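PDB 6NHX: ATP-dependent DNA ligase from Mycobacterium tuberculosis, which joins broken DNA strands using ATP and works with Ku in error-prone non-homologous end joining, a pathway that repairs double-strand breaks. Local coordinates for residues A[26-31]-A[165-170]; A[272-277]-A[290-295]. The protein carries 1 engineered substitution. All blocks are in the same frame, centred on the assembly; numbering follows the deposited sequence.

Contact 1 of 2, residues A[26-31]-A[165-170]; sequences WAFEGM and VIAKRR. Engineered in segment 26-31: Met31 (natural residue Lys). With ATP (adenosine-5'-triphosphate), chain B.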
# COMPACT_ATOMS: atom_id res chain seq x y z
N TRP A 26 23.05 -4.54 0.72
CA TRP A 26 21.61 -4.33 0.67
C TRP A 26 20.95 -5.36 -0.23
O TRP A 26 21.45 -5.65 -1.32
CB TRP A 26 21.28 -2.93 0.12
CG TRP A 26 21.69 -1.83 1.01
CD1 TRP A 26 22.91 -1.25 1.06
CD2 TRP A 26 20.90 -1.19 2.01
NE1 TRP A 26 22.93 -0.27 2.01
CE2 TRP A 26 21.70 -0.20 2.60
CE3 TRP A 26 19.57 -1.33 2.44
CZ2 TRP A 26 21.23 0.63 3.62
CZ3 TRP A 26 19.11 -0.51 3.43
CH2 TRP A 26 19.93 0.47 4.02
N ALA A 27 19.81 -5.87 0.22
CA ALA A 27 18.90 -6.65 -0.61
C ALA A 27 17.78 -5.73 -1.08
O ALA A 27 17.45 -4.75 -0.40
CB ALA A 27 18.31 -7.81 0.20
N PHE A 28 17.20 -6.03 -2.24
CA PHE A 28 16.18 -5.18 -2.84
C PHE A 28 14.94 -6.00 -3.13
O PHE A 28 15.01 -7.06 -3.77
CB PHE A 28 16.72 -4.54 -4.12
CG PHE A 28 17.95 -3.73 -3.88
CD1 PHE A 28 17.87 -2.52 -3.21
CD2 PHE A 28 19.19 -4.20 -4.26
CE1 PHE A 28 19.02 -1.79 -2.95
CE2 PHE A 28 20.33 -3.48 -4.00
CZ PHE A 28 20.24 -2.26 -3.36
N GLU A 29 13.80 -5.52 -2.64
CA GLU A 29 12.52 -6.16 -2.86
C GLU A 29 11.60 -5.21 -3.62
O GLU A 29 11.74 -3.98 -3.52
CB GLU A 29 11.84 -6.46 -1.52
CG GLU A 29 12.50 -7.54 -0.68
CD GLU A 29 11.70 -7.86 0.58
OE1 GLU A 29 12.32 -8.27 1.57
OE2 GLU A 29 10.47 -7.68 0.57
N GLY A 30 10.65 -5.76 -4.36
CA GLY A 30 9.58 -4.95 -4.89
C GLY A 30 8.71 -4.38 -3.78
O GLY A 30 8.50 -5.00 -2.73
N MET A 31 8.23 -3.16 -4.00
CA MET A 31 7.23 -2.55 -3.12
C MET A 31 5.84 -2.97 -3.60
O MET A 31 5.47 -2.66 -4.74
CB MET A 31 7.36 -1.03 -3.14
CG MET A 31 6.28 -0.35 -2.32
SD MET A 31 6.28 1.44 -2.54
CE MET A 31 7.81 1.87 -1.72
N VAL A 165 10.57 0.09 -4.72
CA VAL A 165 11.52 -0.85 -4.14
C VAL A 165 11.63 -0.59 -2.65
O VAL A 165 11.58 0.56 -2.22
CB VAL A 165 12.91 -0.74 -4.82
CG1 VAL A 165 14.00 -1.46 -4.06
CG2 VAL A 165 12.85 -1.22 -6.26
N ILE A 166 11.77 -1.65 -1.86
CA ILE A 166 12.23 -1.57 -0.48
C ILE A 166 13.61 -2.18 -0.44
O ILE A 166 13.78 -3.37 -0.74
CB ILE A 166 11.31 -2.32 0.51
CG1 ILE A 166 9.83 -2.14 0.16
CG2 ILE A 166 11.67 -1.90 1.96
CD1 ILE A 166 9.30 -0.79 0.54
N ALA A 167 14.60 -1.40 -0.03
CA ALA A 167 15.93 -1.93 0.23
C ALA A 167 16.02 -2.30 1.70
O ALA A 167 15.60 -1.54 2.57
CB ALA A 167 16.99 -0.88 -0.09
N LYS A 168 16.59 -3.47 1.99
CA LYS A 168 16.74 -3.93 3.36
C LYS A 168 18.18 -4.37 3.58
O LYS A 168 18.74 -5.13 2.77
CB LYS A 168 15.76 -5.07 3.65
CG LYS A 168 14.32 -4.63 3.45
CD LYS A 168 13.33 -5.79 3.57
CE LYS A 168 11.89 -5.34 3.37
NZ LYS A 168 10.96 -6.51 3.39
N ARG A 169 18.80 -3.86 4.64
CA ARG A 169 20.19 -4.20 4.89
C ARG A 169 20.34 -5.70 5.15
O ARG A 169 19.58 -6.29 5.93
CB ARG A 169 20.69 -3.43 6.11
CG ARG A 169 21.20 -2.04 5.80
CD ARG A 169 22.05 -1.47 6.94
NE ARG A 169 23.31 -2.19 7.06
CZ ARG A 169 24.45 -1.82 6.50
NH1 ARG A 169 24.51 -0.71 5.77
NH2 ARG A 169 25.54 -2.56 6.66
N ARG A 170 21.32 -6.31 4.49
CA ARG A 170 21.49 -7.76 4.62
C ARG A 170 21.81 -8.17 6.05
O ARG A 170 21.45 -9.28 6.46
CB ARG A 170 22.57 -8.23 3.65
CG ARG A 170 22.13 -8.13 2.19
CD ARG A 170 23.22 -8.52 1.22
NE ARG A 170 22.72 -8.60 -0.15
CZ ARG A 170 22.01 -9.61 -0.64
NH1 ARG A 170 21.72 -10.65 0.13
NH2 ARG A 170 21.59 -9.59 -1.89
PG ATP B . 3.97 3.64 5.97
O1G ATP B . 5.44 3.43 5.68
O2G ATP B . 3.67 4.40 7.26
O3G ATP B . 3.16 2.37 5.84
PB ATP B . 2.56 4.38 3.52
O1B ATP B . 2.29 5.69 2.82
O2B ATP B . 1.43 3.42 3.82
O3B ATP B . 3.43 4.67 4.84
PA ATP B . 4.43 3.90 1.36
O1A ATP B . 5.19 5.17 1.57
O2A ATP B . 3.46 3.67 0.24
O3A ATP B . 3.68 3.56 2.72
O5' ATP B . 5.46 2.65 1.50
C5' ATP B . 5.07 1.35 1.09
C4' ATP B . 4.27 0.63 2.18
O4' ATP B . 4.12 -0.73 1.77
C3' ATP B . 4.96 0.60 3.53
O3' ATP B . 3.97 0.43 4.54
C2' ATP B . 5.76 -0.67 3.42
O2' ATP B . 6.12 -1.20 4.70
C1' ATP B . 4.81 -1.60 2.67
N9 ATP B . 5.53 -2.55 1.80
C8 ATP B . 5.23 -2.85 0.52
N7 ATP B . 6.08 -3.80 0.03
C5 ATP B . 6.91 -4.12 1.04
C6 ATP B . 8.04 -5.02 1.19
N6 ATP B . 8.46 -5.76 0.16
N1 ATP B . 8.66 -5.06 2.38
C2 ATP B . 8.26 -4.31 3.42
N3 ATP B . 7.24 -3.45 3.35
C4 ATP B . 6.56 -3.31 2.19
O HOH W 1 21.18 -7.06 -3.66

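Contact 2 of 2, residues A[272-277]-A[290-295]; sequences LVAEVR and SSWRGL. With ATP (adenosine-5'-triphosphate), chain B.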
# COMPACT_ATOMS: atom_id res chain seq x y z
N LEU A 272 -12.25 13.80 3.20
CA LEU A 272 -11.53 12.59 2.80
C LEU A 272 -10.20 12.92 2.13
O LEU A 272 -10.16 13.70 1.17
CB LEU A 272 -12.37 11.78 1.82
CG LEU A 272 -13.64 11.10 2.31
CD1 LEU A 272 -14.14 10.17 1.22
CD2 LEU A 272 -13.39 10.33 3.60
N VAL A 273 -9.14 12.30 2.62
CA VAL A 273 -7.81 12.39 2.02
C VAL A 273 -7.63 11.21 1.07
O VAL A 273 -8.05 10.08 1.35
CB VAL A 273 -6.73 12.40 3.11
CG1 VAL A 273 -5.34 12.46 2.52
CG2 VAL A 273 -6.97 13.54 4.08
N ALA A 274 -7.00 11.47 -0.07
CA ALA A 274 -6.58 10.45 -1.01
C ALA A 274 -5.14 10.70 -1.39
O ALA A 274 -4.59 11.78 -1.16
CB ALA A 274 -7.43 10.49 -2.27
N GLU A 275 -4.50 9.70 -1.97
CA GLU A 275 -3.16 9.83 -2.50
C GLU A 275 -3.22 9.66 -4.01
O GLU A 275 -3.88 8.75 -4.51
CB GLU A 275 -2.23 8.78 -1.91
CG GLU A 275 -1.24 9.35 -0.92
CD GLU A 275 -0.38 8.28 -0.30
OE1 GLU A 275 0.61 8.63 0.37
OE2 GLU A 275 -0.69 7.09 -0.49
N VAL A 276 -2.54 10.55 -4.72
CA VAL A 276 -2.42 10.43 -6.16
C VAL A 276 -0.96 10.50 -6.56
O VAL A 276 -0.12 11.10 -5.88
CB VAL A 276 -3.26 11.50 -6.89
CG1 VAL A 276 -4.74 11.38 -6.49
CG2 VAL A 276 -2.75 12.87 -6.57
N ARG A 277 -0.64 9.85 -7.67
CA ARG A 277 0.66 9.98 -8.31
C ARG A 277 0.58 11.10 -9.33
O ARG A 277 -0.48 11.42 -9.84
CB ARG A 277 1.00 8.69 -9.04
CG ARG A 277 0.92 7.43 -8.17
CD ARG A 277 1.22 6.20 -9.00
NE ARG A 277 0.80 4.98 -8.34
CZ ARG A 277 -0.41 4.45 -8.45
NH1 ARG A 277 -1.33 5.05 -9.21
NH2 ARG A 277 -0.69 3.33 -7.81
N SER A 290 -1.79 12.68 -13.52
CA SER A 290 -2.24 12.19 -12.23
C SER A 290 -2.80 10.78 -12.37
O SER A 290 -3.33 10.39 -13.41
CB SER A 290 -3.30 13.13 -11.65
OG SER A 290 -4.42 13.22 -12.52
N SER A 291 -2.66 10.00 -11.30
CA SER A 291 -3.33 8.72 -11.24
C SER A 291 -3.71 8.43 -9.79
O SER A 291 -3.05 8.88 -8.86
CB SER A 291 -2.48 7.57 -11.81
OG SER A 291 -1.29 7.38 -11.07
N TRP A 292 -4.78 7.67 -9.64
CA TRP A 292 -5.39 7.37 -8.35
C TRP A 292 -4.61 6.27 -7.65
O TRP A 292 -4.48 5.16 -8.18
CB TRP A 292 -6.80 6.89 -8.65
CG TRP A 292 -7.61 6.42 -7.49
CD1 TRP A 292 -8.03 5.14 -7.25
CD2 TRP A 292 -8.16 7.23 -6.45
NE1 TRP A 292 -8.78 5.10 -6.10
CE2 TRP A 292 -8.87 6.37 -5.59
CE3 TRP A 292 -8.10 8.59 -6.15
CZ2 TRP A 292 -9.53 6.83 -4.46
CZ3 TRP A 292 -8.75 9.04 -5.02
CH2 TRP A 292 -9.46 8.16 -4.18
N ARG A 293 -4.08 6.55 -6.46
CA ARG A 293 -3.57 5.44 -5.66
C ARG A 293 -4.66 4.87 -4.76
O ARG A 293 -4.91 3.66 -4.79
CB ARG A 293 -2.32 5.84 -4.87
CG ARG A 293 -1.50 4.63 -4.44
CD ARG A 293 -0.54 4.99 -3.32
NE ARG A 293 0.40 3.91 -3.04
CZ ARG A 293 1.28 3.92 -2.06
NH1 ARG A 293 1.35 4.97 -1.24
NH2 ARG A 293 2.11 2.90 -1.89
N GLY A 294 -5.33 5.70 -3.98
CA GLY A 294 -6.46 5.26 -3.18
C GLY A 294 -6.77 6.25 -2.08
O GLY A 294 -6.12 7.28 -1.93
N LEU A 295 -7.80 5.92 -1.31
CA LEU A 295 -8.14 6.70 -0.12
C LEU A 295 -7.12 6.46 0.98
O LEU A 295 -6.53 5.38 1.09
CB LEU A 295 -9.53 6.33 0.38
CG LEU A 295 -10.71 6.65 -0.55
CD1 LEU A 295 -12.02 6.24 0.10
CD2 LEU A 295 -10.73 8.14 -0.83
PG ATP B . 3.97 3.64 5.97
O1G ATP B . 5.44 3.43 5.68
O2G ATP B . 3.67 4.40 7.26
O3G ATP B . 3.16 2.37 5.84
PB ATP B . 2.56 4.38 3.52
O1B ATP B . 2.29 5.69 2.82
O2B ATP B . 1.43 3.42 3.82
O3B ATP B . 3.43 4.67 4.84
PA ATP B . 4.43 3.90 1.36
O1A ATP B . 5.19 5.17 1.57
O2A ATP B . 3.46 3.67 0.24
O3A ATP B . 3.68 3.56 2.72
O5' ATP B . 5.46 2.65 1.50
C5' ATP B . 5.07 1.35 1.09
C4' ATP B . 4.27 0.63 2.18
O4' ATP B . 4.12 -0.73 1.77
C3' ATP B . 4.96 0.60 3.53
O3' ATP B . 3.97 0.43 4.54
C2' ATP B . 5.76 -0.67 3.42
O2' ATP B . 6.12 -1.20 4.70
C1' ATP B . 4.81 -1.60 2.67
N9 ATP B . 5.53 -2.55 1.80
C8 ATP B . 5.23 -2.85 0.52
N7 ATP B . 6.08 -3.80 0.03
C5 ATP B . 6.91 -4.12 1.04
C6 ATP B . 8.04 -5.02 1.19
N6 ATP B . 8.46 -5.76 0.16
N1 ATP B . 8.66 -5.06 2.38
C2 ATP B . 8.26 -4.31 3.42
N3 ATP B . 7.24 -3.45 3.35
C4 ATP B . 6.56 -3.31 2.19
O HOH W 2 2.76 7.15 0.67

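Contact 1 of 2, residues A[26-31]-A[165-170]
The Trp26 indole takes Arg169 CG over one face, 3.3 Å from the centroid of the six-membered ring, a CH-pi contact, while the amide N of Lys168 lies in plane at the ring's edge. The guanidinium of Arg169 stands steeply to the indole, planes 74° apart, and turns to Asp171 instead of stacking. The guanidinium of Arg170 has Ala27 CB over the centre of one face, and its NE makes a weak bond to Trp26 O besides one to Ala23 O. These residues belong to an antiparallel strand pair, 26-31 with 165-169, in the nucleotidyltransferase domain of the ligase. The first strand runs into the KxDG motif, with engineered Met31 where the natural protein has lysine; the second holds most of motif IV, which begins at Glu163 and ends at Lys168.

Four backbone bonds join Ala27 with Lys168 and Glu29 with Ile166. Trp26, Phe28 and Ala167 project from one side of the sheet: Ala167 CB touches Phe28 CE1 at 3.6 Å and Trp26 CE3. The other side is the adenine pocket. Ile166 CG1 sits over the flat base, 3.5 Å from ATP C6, and Met31 CE packs on Ile166 CD1 at 3.8 Å.

Lys168, extended beyond CG with NZ anti to CG (chi4 176°), brings NZ to Glu29 OE1 in a 2.9 Å salt bridge whose hydrogen-bond geometry is weak; OE1 also bonds Tyr124 OH, and Trp183 lends Lys168 a cation-pi partner. The same NZ donates to ATP N1. Adenine is thus read through both its ring nitrogen and its amino group: ATP N6 gives one hydrogen to Gly30 O at 3.0 Å and the other, nearly straight at 169°, to Glu29 OE2 at 2.8 Å.

Contact 2 of 2, residues A[272-277]-A[290-295]
Arg277 reaches across to Ser291 and Trp292, and of all the residues here it has the most surface covered. Arg277 NH1 donates to Ser291 OG at 3.0 Å, with the hydroxyl oxygen in the guanidinium plane, and more weakly to Trp292 O. Ser291 OG can receive it because chi1 of 63° sets it between the backbone N and the carbonyl carbon. Arg293 CG lies over one face of that guanidinium, 3.7 Å from Arg277 NH2, and the two arginine side chains cross at about a right angle. NE of Arg277 pairs with Glu163, a probable manganese ligand.

Arg293 and Glu275 lie side by side and point the same way, with their polar ends beside the triphosphate. Arg293 is extended from CG to NE and grips one alpha-phosphate oxygen with both terminal nitrogens: ATP O2A is 2.9 Å from Arg293 NH1 and 2.6 Å from Arg293 NH2. Arg293 NH1 also forms a salt bridge with Glu275 OE2 at 3.0 Å, coming from above the carboxylate plane, 36° out of it. Glu275 is thus probably a second-shell residue that steadies the arginine. Arg296 is a second cation on OE2, and Asp33 OD1 forms a salt bridge with Arg293 NH2. A water bridges Glu275 OE1 to ATP O1B.

Beneath these groups the strands slip by one residue: Glu275 O takes Arg293 N at 2.9 Å and, weakly, Gly294 N. On the side away from ATP, Ala274 CB meets Trp292 CZ3 at 3.4 Å, next to helix 235-243. The arrangement is a classic beta bulge in an antiparallel strand pair of the OB-fold domain, here carrying an arginine to the ATP phosphates in the closed domain conformation.

Both contacts are largely buried antiparallel strand pairs, yet they belong to different domains: contact 1 to the nucleotidyltransferase domain, contact 2 to the OB domain. They lie about 25 Å apart, centre to centre, on opposite sides of the chain's centre, and they share no strand; ATP bridges them. Contact 1 keeps a regular register and deals with the base, mixing aliphatic packing with polar recognition. Contact 2 is interrupted by a bulge and deals with the phosphates, through a denser set of charges. The acidic partners of contact 2's arginines lie close in sequence to the strands of contact 1, so the two domains are tied by charge as well as by ATP.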